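Local atomic coordinates of M32 carboxypeptidase (Chitinophagaceae bacterium, PDB entry 7A03), a protein that probably hydrolyses the C-terminal peptide bond of its substrates with the help of a metal ion, as M32-family carboxypeptidases do. Residues N342-S347 / D354-H359; H359-I364 / Q392-E397; Y366-G371 / K384-Y389. All coordinates share one frame; numbering follows the deposited sequence.

Interaction 1. Residues N342-S347 / D354-H359; sequences NHVQPS and DEITYH
An Asx turn at Asp354, just ahead of helix 358-374, meets the non-helical run 342-347 that follows helix 334-341. Asp354 carries the contact. Its CG stands in the crowded position between the backbone N and the carbonyl carbon (chi1 60°), which sets the carboxylate between its own turn and the passing loop. OD1 accepts two local amides: Ile356 N lies 2.8 Å from Asp354 OD1 and Thr357 N 2.9 Å from it. OD2 reaches across, accepting Gln345 N at 3.0 Å in an almost straight bond (173° at the hydrogen). The hydroxyl of Thr357 completes the grip, with OG1 2.7 Å from Asp354 OD2. All four donors lie out of the carboxylate plane, Gln345 N on one face and the three of its own turn on the other, and so many would tend to keep the group ionised.

Thr357 has its OG1 in the same crowded position (chi1 62°), an orientation that leaves CG2 facing the loop, 3.8 Å from Pro346 N. Val344, with CG1 anti to the backbone N, brings both methyls up to the carboxylate; CG2 is 3.5 Å from Asp354 OD1 and 3.8 Å from Ile356 CG1. Leu188 of helix 170-192 and Phe497 touch both Val344 and Ile356.

One water joins Gln345 O to Asp354 N. At the other end of the contact, Lys496 binds both Asn342 OD1 and Glu355 OE2, while Tyr492 holds Glu355 OE1. The Asn342 amide and Glu355 carboxylate are nearly coplanar, and one water donates to both, 2.6 Å from Glu355 OE2.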
loop_
_atom_site.group_PDB
_atom_site.type_symbol
_atom_site.label_atom_id
_atom_site.label_comp_id
_atom_site.label_asym_id
_atom_site.label_seq_id
_atom_site.Cartn_x
_atom_site.Cartn_y
_atom_site.Cartn_z
ATOM N N ASN A 342 20.299 5.151 1.371
ATOM C CA ASN A 342 19.538 5.541 2.554
ATOM C C ASN A 342 19.620 7.041 2.845
ATOM O O ASN A 342 19.893 7.445 3.980
ATOM C CB ASN A 342 20.036 4.750 3.757
ATOM C CG ASN A 342 19.621 3.311 3.708
ATOM O OD1 ASN A 342 18.454 2.984 3.929
ATOM N ND2 ASN A 342 20.576 2.433 3.442
ATOM N N HIS A 343 19.376 7.872 1.832
ATOM C CA HIS A 343 19.467 9.319 1.979
ATOM C C HIS A 343 18.145 9.885 2.498
ATOM O O HIS A 343 17.097 9.713 1.867
ATOM C CB HIS A 343 19.841 9.988 0.660
ATOM C CG HIS A 343 19.981 11.476 0.770
ATOM N ND1 HIS A 343 21.009 12.076 1.463
ATOM C CD2 HIS A 343 19.206 12.481 0.300
ATOM C CE1 HIS A 343 20.869 13.388 1.406
ATOM N NE2 HIS A 343 19.784 13.660 0.706
ATOM N N VAL A 344 18.206 10.582 3.630
ATOM C CA VAL A 344 17.027 11.163 4.270
ATOM C C VAL A 344 17.034 12.669 4.058
ATOM O O VAL A 344 18.031 13.344 4.355
ATOM C CB VAL A 344 16.981 10.816 5.767
ATOM C CG1 VAL A 344 16.001 11.722 6.511
ATOM C CG2 VAL A 344 16.606 9.365 5.950
ATOM N N GLN A 345 15.902 13.201 3.581
ATOM C CA GLN A 345 15.824 14.615 3.255
ATOM C C GLN A 345 14.370 15.060 3.288
ATOM O O GLN A 345 13.555 14.534 2.525
ATOM C CB GLN A 345 16.376 14.818 1.845
ATOM C CG GLN A 345 16.399 16.249 1.370
ATOM C CD GLN A 345 17.417 16.457 0.269
ATOM O OE1 GLN A 345 18.622 16.431 0.513
ATOM N NE2 GLN A 345 16.937 16.641 -0.958
ATOM N N PRO A 346 14.010 16.011 4.144
ATOM C CA PRO A 346 12.662 16.596 4.066
ATOM C C PRO A 346 12.401 17.124 2.662
ATOM O O PRO A 346 13.265 17.757 2.047
ATOM C CB PRO A 346 12.712 17.726 5.099
ATOM C CG PRO A 346 13.772 17.280 6.078
ATOM C CD PRO A 346 14.809 16.582 5.245
ATOM N N SER A 347 11.216 16.818 2.136
ATOM C CA SER A 347 10.888 17.170 0.763
ATOM C C SER A 347 9.379 17.366 0.633
ATOM O O SER A 347 8.613 17.137 1.573
ATOM C CB SER A 347 11.477 16.148 -0.211
ATOM O OG SER A 347 10.920 14.864 0.003
ATOM N N ASP A 354 11.900 9.761 1.425
ATOM C CA ASP A 354 12.599 8.662 2.071
ATOM C C ASP A 354 11.725 8.052 3.176
ATOM O O ASP A 354 10.717 8.627 3.609
ATOM C CB ASP A 354 13.867 9.185 2.725
ATOM C CG ASP A 354 13.564 10.229 3.777
ATOM O OD1 ASP A 354 13.322 9.861 4.950
ATOM O OD2 ASP A 354 13.539 11.420 3.415
ATOM N N GLU A 355 12.154 6.891 3.673
ATOM C CA GLU A 355 11.343 6.121 4.619
ATOM C C GLU A 355 11.182 6.783 5.989
ATOM O O GLU A 355 10.390 6.286 6.801
ATOM C CB GLU A 355 11.886 4.690 4.778
ATOM C CG GLU A 355 13.175 4.601 5.574
ATOM C CD GLU A 355 13.744 3.180 5.649
ATOM O OE1 GLU A 355 12.979 2.215 5.897
ATOM O OE2 GLU A 355 14.972 3.047 5.471
ATOM N N ILE A 356 11.905 7.862 6.288
ATOM C CA ILE A 356 11.703 8.547 7.562
ATOM C C ILE A 356 10.692 9.662 7.365
ATOM O O ILE A 356 9.618 9.665 7.983
ATOM C CB ILE A 356 13.015 9.092 8.162
ATOM C CG1 ILE A 356 14.018 7.953 8.355
ATOM C CG2 ILE A 356 12.744 9.812 9.470
ATOM C CD1 ILE A 356 13.523 6.859 9.277
ATOM N N THR A 357 11.028 10.615 6.494
ATOM C CA THR A 357 10.146 11.758 6.293
ATOM C C THR A 357 8.795 11.353 5.714
ATOM O O THR A 357 7.818 12.081 5.918
ATOM C CB THR A 357 10.815 12.803 5.395
ATOM O OG1 THR A 357 11.069 12.222 4.108
ATOM C CG2 THR A 357 12.107 13.300 6.017
ATOM N N TYR A 358 8.720 10.210 5.014
ATOM C CA TYR A 358 7.449 9.737 4.459
ATOM C C TYR A 358 6.319 9.830 5.479
ATOM O O TYR A 358 5.196 10.249 5.154
ATOM C CB TYR A 358 7.595 8.278 4.004
ATOM C CG TYR A 358 6.417 7.758 3.198
ATOM C CD1 TYR A 358 5.304 7.200 3.831
ATOM C CD2 TYR A 358 6.420 7.826 1.814
ATOM C CE1 TYR A 358 4.224 6.744 3.108
ATOM C CE2 TYR A 358 5.350 7.363 1.074
ATOM C CZ TYR A 358 4.259 6.818 1.726
ATOM O OH TYR A 358 3.180 6.353 1.004
ATOM N N HIS A 359 6.605 9.460 6.728
ATOM C CA HIS A 359 5.544 9.350 7.714
ATOM C C HIS A 359 5.026 10.703 8.172
ATOM O O HIS A 359 3.855 10.804 8.555
ATOM C CB HIS A 359 5.978 8.391 8.819
ATOM C CG HIS A 359 6.457 7.093 8.255
ATOM N ND1 HIS A 359 5.594 6.192 7.661
ATOM C CD2 HIS A 359 7.703 6.591 8.087
ATOM C CE1 HIS A 359 6.289 5.173 7.185
ATOM N NE2 HIS A 359 7.570 5.385 7.434
HETATM O O HOH W 1 16.231 4.529 3.776
HETATM O O HOH W 2 12.974 12.630 0.745
HETATM O O HOH W 3 10.011 14.215 2.535
#

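Interaction 2. Residues H359-I364 / Q392-E397; sequences HFHIMI and QYLHVE
ND1 of His361 is the best-held side-chain polar atom of the contact, gripped by one hydrogen bond, to Tyr390 OH. His361 belongs to a helical hairpin in which the early turns of helix 358-374 pack against the end of helix 382-394. No hydrogen bond links 359-364 to 392-397; the buried junction is made of apolar and CH-pi contacts.

Leu394 serves two partners with its two methyls. Its CG is anti to the carbonyl carbon (chi1 -78°), and CD1 lies over one face of the His361 imidazole, displaced toward the rim and closest to NE2, with Leu394 CD1 and His361 NE2 3.7 Å apart. The bond to Tyr390 would fix the rotation of the imidazole and so keep this face turned to Leu394. The other methyl, Leu394 CD2, rests 3.8 Å from Phe360 CB. Phe360 extends past Leu394 to the neighbouring residue, where its CD2 is 3.9 Å from Tyr393 CB. Leu184 and Leu188 of helix 170-192 also pack on Phe360.

Tyr393 receives the methionine. In the conformer described, one of two modelled, Met363 runs out extended, with CG anti to the backbone N, and then bends at chi3 (71°), which swings CE over the middle of the phenol; CE is 3.9 Å from Tyr393 CG. The pair is a Met-aromatic contact led by the methyl, since SD stands farther off. Ile364 CG1 approaches the same ring more loosely, 4.4 Å from Tyr393 CD2.

On the ring face opposite Met363 CE, the extended side chain of Gln392 runs alongside, so that its CD sits 3.6 Å above the Tyr393 ring plane, offset toward the rim.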
loop_
_atom_site.group_PDB
_atom_site.type_symbol
_atom_site.label_atom_id
_atom_site.label_comp_id
_atom_site.label_asym_id
_atom_site.label_seq_id
_atom_site.Cartn_x
_atom_site.Cartn_y
_atom_site.Cartn_z
ATOM N N HIS A 359 6.605 9.460 6.728
ATOM C CA HIS A 359 5.544 9.350 7.714
ATOM C C HIS A 359 5.026 10.703 8.172
ATOM O O HIS A 359 3.855 10.804 8.555
ATOM C CB HIS A 359 5.978 8.391 8.819
ATOM C CG HIS A 359 6.457 7.093 8.255
ATOM N ND1 HIS A 359 5.594 6.192 7.661
ATOM C CD2 HIS A 359 7.703 6.591 8.087
ATOM C CE1 HIS A 359 6.289 5.173 7.185
ATOM N NE2 HIS A 359 7.570 5.385 7.434
ATOM N N PHE A 360 5.823 11.765 8.033
ATOM C CA PHE A 360 5.253 13.089 8.261
ATOM C C PHE A 360 4.228 13.434 7.189
ATOM O O PHE A 360 3.145 13.952 7.506
ATOM C CB PHE A 360 6.349 14.137 8.373
ATOM C CG PHE A 360 7.126 14.038 9.655
ATOM C CD1 PHE A 360 8.189 13.155 9.767
ATOM C CD2 PHE A 360 6.749 14.772 10.765
ATOM C CE1 PHE A 360 8.888 13.042 10.960
ATOM C CE2 PHE A 360 7.441 14.662 11.949
ATOM C CZ PHE A 360 8.504 13.799 12.045
ATOM N N HIS A 361 4.532 13.102 5.927
ATOM C CA HIS A 361 3.541 13.270 4.864
ATOM C C HIS A 361 2.240 12.579 5.254
ATOM O O HIS A 361 1.150 13.171 5.185
ATOM C CB HIS A 361 4.076 12.692 3.549
ATOM C CG HIS A 361 5.265 13.417 2.987
ATOM N ND1 HIS A 361 5.156 14.487 2.115
ATOM C CD2 HIS A 361 6.591 13.189 3.135
ATOM C CE1 HIS A 361 6.365 14.903 1.781
ATOM N NE2 HIS A 361 7.254 14.134 2.387
ATOM N N ILE A 362 2.348 11.348 5.768
ATOM C CA ILE A 362 1.118 10.632 6.084
ATOM C C ILE A 362 0.442 11.299 7.261
ATOM O O ILE A 362 -0.787 11.487 7.273
ATOM C CB ILE A 362 1.399 9.140 6.337
ATOM C CG1 ILE A 362 1.984 8.474 5.092
ATOM C CG2 ILE A 362 0.138 8.410 6.778
ATOM C CD1 ILE A 362 1.003 8.364 3.925
ATOM N N MET A 363 1.230 11.712 8.252
ATOM C CA MET A 363 0.641 12.312 9.438
ATOM C C MET A 363 -0.139 13.561 9.067
ATOM O O MET A 363 -1.263 13.772 9.553
ATOM C CB MET A 363 1.736 12.636 10.445
ATOM C CG MET A 363 1.218 13.047 11.806
ATOM S SD MET A 363 2.582 13.523 12.864
ATOM C CE MET A 363 3.053 15.077 12.111
ATOM N N ILE A 364 0.408 14.362 8.145
ATOM C CA ILE A 364 -0.266 15.600 7.782
ATOM C C ILE A 364 -1.603 15.277 7.139
ATOM O O ILE A 364 -2.645 15.827 7.529
ATOM C CB ILE A 364 0.640 16.460 6.885
ATOM C CG1 ILE A 364 1.786 17.030 7.725
ATOM C CG2 ILE A 364 -0.179 17.564 6.233
ATOM C CD1 ILE A 364 2.964 17.486 6.908
ATOM N N GLN A 392 5.613 23.454 9.334
ATOM C CA GLN A 392 5.770 23.183 10.760
ATOM C C GLN A 392 6.508 21.873 10.992
ATOM O O GLN A 392 7.449 21.812 11.796
ATOM C CB GLN A 392 4.394 23.153 11.429
ATOM C CG GLN A 392 4.435 22.736 12.888
ATOM C CD GLN A 392 3.063 22.688 13.528
ATOM O OE1 GLN A 392 2.069 23.114 12.935
ATOM N NE2 GLN A 392 3.002 22.166 14.746
ATOM N N TYR A 393 6.107 20.811 10.291
ATOM C CA TYR A 393 6.636 19.483 10.593
ATOM C C TYR A 393 7.801 19.047 9.715
ATOM O O TYR A 393 8.664 18.299 10.191
ATOM C CB TYR A 393 5.516 18.439 10.529
ATOM C CG TYR A 393 4.519 18.614 11.657
ATOM C CD1 TYR A 393 4.893 18.390 12.977
ATOM C CD2 TYR A 393 3.217 19.031 11.403
ATOM C CE1 TYR A 393 3.990 18.560 14.018
ATOM C CE2 TYR A 393 2.309 19.203 12.435
ATOM C CZ TYR A 393 2.705 18.969 13.739
ATOM O OH TYR A 393 1.808 19.137 14.768
ATOM N N LEU A 394 7.860 19.474 8.453
ATOM C CA LEU A 394 8.952 19.076 7.575
ATOM C C LEU A 394 9.938 20.198 7.269
ATOM O O LEU A 394 10.990 19.929 6.678
ATOM C CB LEU A 394 8.400 18.483 6.268
ATOM C CG LEU A 394 7.900 17.034 6.377
ATOM C CD1 LEU A 394 7.095 16.622 5.150
ATOM C CD2 LEU A 394 9.082 16.093 6.586
ATOM N N HIS A 395 9.643 21.438 7.672
ATOM C CA HIS A 395 10.541 22.572 7.434
ATOM C C HIS A 395 10.785 22.808 5.944
ATOM O O HIS A 395 11.897 23.132 5.520
ATOM C CB HIS A 395 11.857 22.439 8.208
ATOM C CG HIS A 395 11.672 22.113 9.656
ATOM N ND1 HIS A 395 10.974 22.930 10.520
ATOM C CD2 HIS A 395 12.083 21.053 10.390
ATOM C CE1 HIS A 395 10.967 22.389 11.725
ATOM N NE2 HIS A 395 11.632 21.249 11.674
ATOM N N VAL A 396 9.739 22.631 5.141
ATOM C CA VAL A 396 9.783 22.932 3.716
ATOM C C VAL A 396 8.688 23.942 3.404
ATOM O O VAL A 396 7.656 23.996 4.084
ATOM C CB VAL A 396 9.653 21.667 2.846
ATOM C CG1 VAL A 396 10.848 20.748 3.098
ATOM C CG2 VAL A 396 8.347 20.958 3.146
ATOM N N GLU A 397 8.934 24.764 2.379
ATOM C CA GLU A 397 8.059 25.878 2.009
ATOM C C GLU A 397 7.456 25.560 0.648
ATOM O O GLU A 397 8.113 25.719 -0.387
ATOM C CB GLU A 397 8.814 27.209 1.977
ATOM C CG GLU A 397 9.314 27.674 3.330
ATOM C CD GLU A 397 10.453 26.820 3.843
ATOM O OE1 GLU A 397 11.432 26.618 3.088
ATOM O OE2 GLU A 397 10.356 26.337 4.993
#

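Interaction 3. Residues Y366-G371 / K384-Y389; sequences YEIEKG and KTWNDY
Ile368 projects from helix 366-371 toward helix 384-389 and can be followed outward from its CB. From there CG1 runs anti to the carbonyl carbon (chi1 -77°) and comes up to Tyr389: Ile368 CG1 is 3.9 Å from Tyr389 CE2, with Thr385 CG2 on the same side at 4.4 Å. The chain stays extended at chi2 (170°), so the tip goes straight on to the indole, where Ile368 CD1 lies 3.8 Å from Trp386 CE3. CD1 also keeps touch with Tyr389 CD2, at 4.0 Å. Isoleucine and tyrosine thus slide past each other in opposite directions, whereas Trp386 crosses the isoleucine at about a right angle.

Tyr389 reaches back far enough for its OH to lie 3.6 Å from Glu367 CB. Beyond CB, Glu367 bends at chi2 and leads away from the tyrosine; its OE1 accepts Lys370 NZ at 2.9 Å through the syn lone pair, a salt bridge within the helix. Lys370 has a second acidic partner, Asp174.

The axes of the two short helical segments pass 11.3 Å apart at 146°, an apolar, roughly antiparallel packing typical of a helical hairpin in the mainly helical M32 carboxypeptidase fold.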
loop_
_atom_site.group_PDB
_atom_site.type_symbol
_atom_site.label_atom_id
_atom_site.label_comp_id
_atom_site.label_asym_id
_atom_site.label_seq_id
_atom_site.Cartn_x
_atom_site.Cartn_y
_atom_site.Cartn_z
ATOM N N TYR A 366 -3.327 12.607 7.591
ATOM C CA TYR A 366 -4.209 12.072 8.614
ATOM C C TYR A 366 -4.860 13.210 9.391
ATOM O O TYR A 366 -6.096 13.270 9.518
ATOM C CB TYR A 366 -3.434 11.099 9.508
ATOM C CG TYR A 366 -4.124 10.727 10.782
ATOM C CD1 TYR A 366 -5.169 9.813 10.797
ATOM C CD2 TYR A 366 -3.718 11.286 11.986
ATOM C CE1 TYR A 366 -5.801 9.493 11.971
ATOM C CE2 TYR A 366 -4.350 10.954 13.181
ATOM C CZ TYR A 366 -5.392 10.049 13.153
ATOM O OH TYR A 366 -6.039 9.692 14.309
ATOM N N GLU A 367 -4.055 14.189 9.822
ATOM C CA GLU A 367 -4.643 15.225 10.661
ATOM C C GLU A 367 -5.657 16.017 9.861
ATOM O O GLU A 367 -6.771 16.286 10.341
ATOM C CB GLU A 367 -3.581 16.140 11.278
ATOM C CG GLU A 367 -2.497 15.417 12.080
ATOM C CD GLU A 367 -2.997 14.752 13.360
ATOM O OE1 GLU A 367 -4.100 15.091 13.843
ATOM O OE2 GLU A 367 -2.266 13.884 13.890
ATOM N N ILE A 368 -5.335 16.285 8.594
ATOM C CA ILE A 368 -6.239 17.075 7.776
ATOM C C ILE A 368 -7.525 16.305 7.551
ATOM O O ILE A 368 -8.626 16.841 7.743
ATOM C CB ILE A 368 -5.551 17.485 6.465
ATOM C CG1 ILE A 368 -4.584 18.637 6.730
ATOM C CG2 ILE A 368 -6.584 17.847 5.396
ATOM C CD1 ILE A 368 -3.686 18.944 5.575
ATOM N N GLU A 369 -7.411 15.010 7.224
ATOM C CA GLU A 369 -8.632 14.261 6.978
ATOM C C GLU A 369 -9.468 14.216 8.235
ATOM O O GLU A 369 -10.694 14.416 8.187
ATOM C CB GLU A 369 -8.335 12.854 6.472
ATOM C CG GLU A 369 -7.943 12.828 5.021
ATOM C CD GLU A 369 -7.709 11.442 4.508
ATOM O OE1 GLU A 369 -8.043 10.477 5.226
ATOM O OE2 GLU A 369 -7.189 11.323 3.384
ATOM N N LYS A 370 -8.804 14.059 9.383
ATOM C CA LYS A 370 -9.540 13.926 10.627
ATOM C C LYS A 370 -10.306 15.204 10.912
ATOM O O LYS A 370 -11.444 15.152 11.393
ATOM C CB LYS A 370 -8.568 13.586 11.759
ATOM C CG LYS A 370 -9.228 13.383 13.116
ATOM C CD LYS A 370 -8.206 12.985 14.182
ATOM C CE LYS A 370 -6.982 13.881 14.138
ATOM N NZ LYS A 370 -6.153 13.757 15.367
ATOM N N GLY A 371 -9.723 16.352 10.544
ATOM C CA GLY A 371 -10.403 17.615 10.747
ATOM C C GLY A 371 -11.468 17.878 9.710
ATOM O O GLY A 371 -12.496 18.488 10.019
ATOM N N LYS A 384 -3.551 26.731 2.294
ATOM C CA LYS A 384 -2.799 27.380 3.364
ATOM C C LYS A 384 -2.599 26.442 4.549
ATOM O O LYS A 384 -1.504 26.379 5.122
ATOM C CB LYS A 384 -3.497 28.670 3.804
ATOM C CG LYS A 384 -2.710 29.450 4.849
ATOM C CD LYS A 384 -3.598 30.242 5.787
ATOM C CE LYS A 384 -3.224 30.003 7.245
ATOM N NZ LYS A 384 -2.056 30.822 7.675
ATOM N N THR A 385 -3.649 25.709 4.927
ATOM C CA THR A 385 -3.541 24.734 6.009
ATOM C C THR A 385 -2.460 23.705 5.703
ATOM O O THR A 385 -1.590 23.414 6.542
ATOM C CB THR A 385 -4.899 24.044 6.169
ATOM O OG1 THR A 385 -5.894 25.032 6.481
ATOM C CG2 THR A 385 -4.854 23.004 7.266
ATOM N N TRP A 386 -2.521 23.139 4.498
ATOM C CA TRP A 386 -1.536 22.171 4.036
ATOM C C TRP A 386 -0.129 22.747 4.128
ATOM O O TRP A 386 0.775 22.126 4.703
ATOM C CB TRP A 386 -1.879 21.802 2.591
ATOM C CG TRP A 386 -0.976 20.809 1.948
ATOM C CD1 TRP A 386 0.265 21.036 1.422
ATOM C CD2 TRP A 386 -1.252 19.422 1.732
ATOM N NE1 TRP A 386 0.783 19.879 0.908
ATOM C CE2 TRP A 386 -0.131 18.870 1.078
ATOM C CE3 TRP A 386 -2.340 18.592 2.032
ATOM C CZ2 TRP A 386 -0.059 17.524 0.727
ATOM C CZ3 TRP A 386 -2.275 17.254 1.679
ATOM C CH2 TRP A 386 -1.138 16.733 1.031
ATOM N N ASN A 387 0.069 23.942 3.567
ATOM C CA ASN A 387 1.401 24.535 3.544
ATOM C C ASN A 387 1.921 24.789 4.951
ATOM O O ASN A 387 3.111 24.586 5.221
ATOM C CB ASN A 387 1.387 25.827 2.727
ATOM C CG ASN A 387 0.973 25.604 1.278
ATOM O OD1 ASN A 387 0.828 24.466 0.816
ATOM N ND2 ASN A 387 0.779 26.697 0.553
ATOM N N ASP A 388 1.045 25.237 5.865
ATOM C CA ASP A 388 1.453 25.443 7.251
ATOM C C ASP A 388 1.890 24.135 7.896
ATOM O O ASP A 388 2.905 24.096 8.604
ATOM C CB ASP A 388 0.311 26.075 8.048
ATOM C CG ASP A 388 0.068 27.522 7.674
ATOM O OD1 ASP A 388 0.936 28.136 7.010
ATOM O OD2 ASP A 388 -1.007 28.044 8.044
ATOM N N TYR A 389 1.132 23.055 7.663
ATOM C CA TYR A 389 1.520 21.747 8.191
ATOM C C TYR A 389 2.892 21.337 7.662
ATOM O O TYR A 389 3.759 20.863 8.416
ATOM C CB TYR A 389 0.464 20.704 7.794
ATOM C CG TYR A 389 -0.638 20.459 8.817
ATOM C CD1 TYR A 389 -0.390 19.737 9.976
ATOM C CD2 TYR A 389 -1.927 20.933 8.608
ATOM C CE1 TYR A 389 -1.394 19.507 10.907
ATOM C CE2 TYR A 389 -2.939 20.708 9.535
ATOM C CZ TYR A 389 -2.661 19.995 10.682
ATOM O OH TYR A 389 -3.656 19.763 11.603
#

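How the interactions relate
From the N terminus, the chain leaves helix 334-341 and interaction 1 closes first, closing a six-residue loop just ahead of helix 358-374. That helix serves all three contacts in sequence. Interaction 3 then joins its later part to helix 382-394 across 12 residues, and it is nested within the longer loop closed by interaction 2, which spans 27. His359 belongs to both interactions 1 and 2, and the two touch directly: Pro346 and Thr357 both meet Leu394. Ile364 and Tyr389 connect interactions 2 and 3. Interactions 1 and 3 remain separate, about 7 Å apart at their nearest atoms.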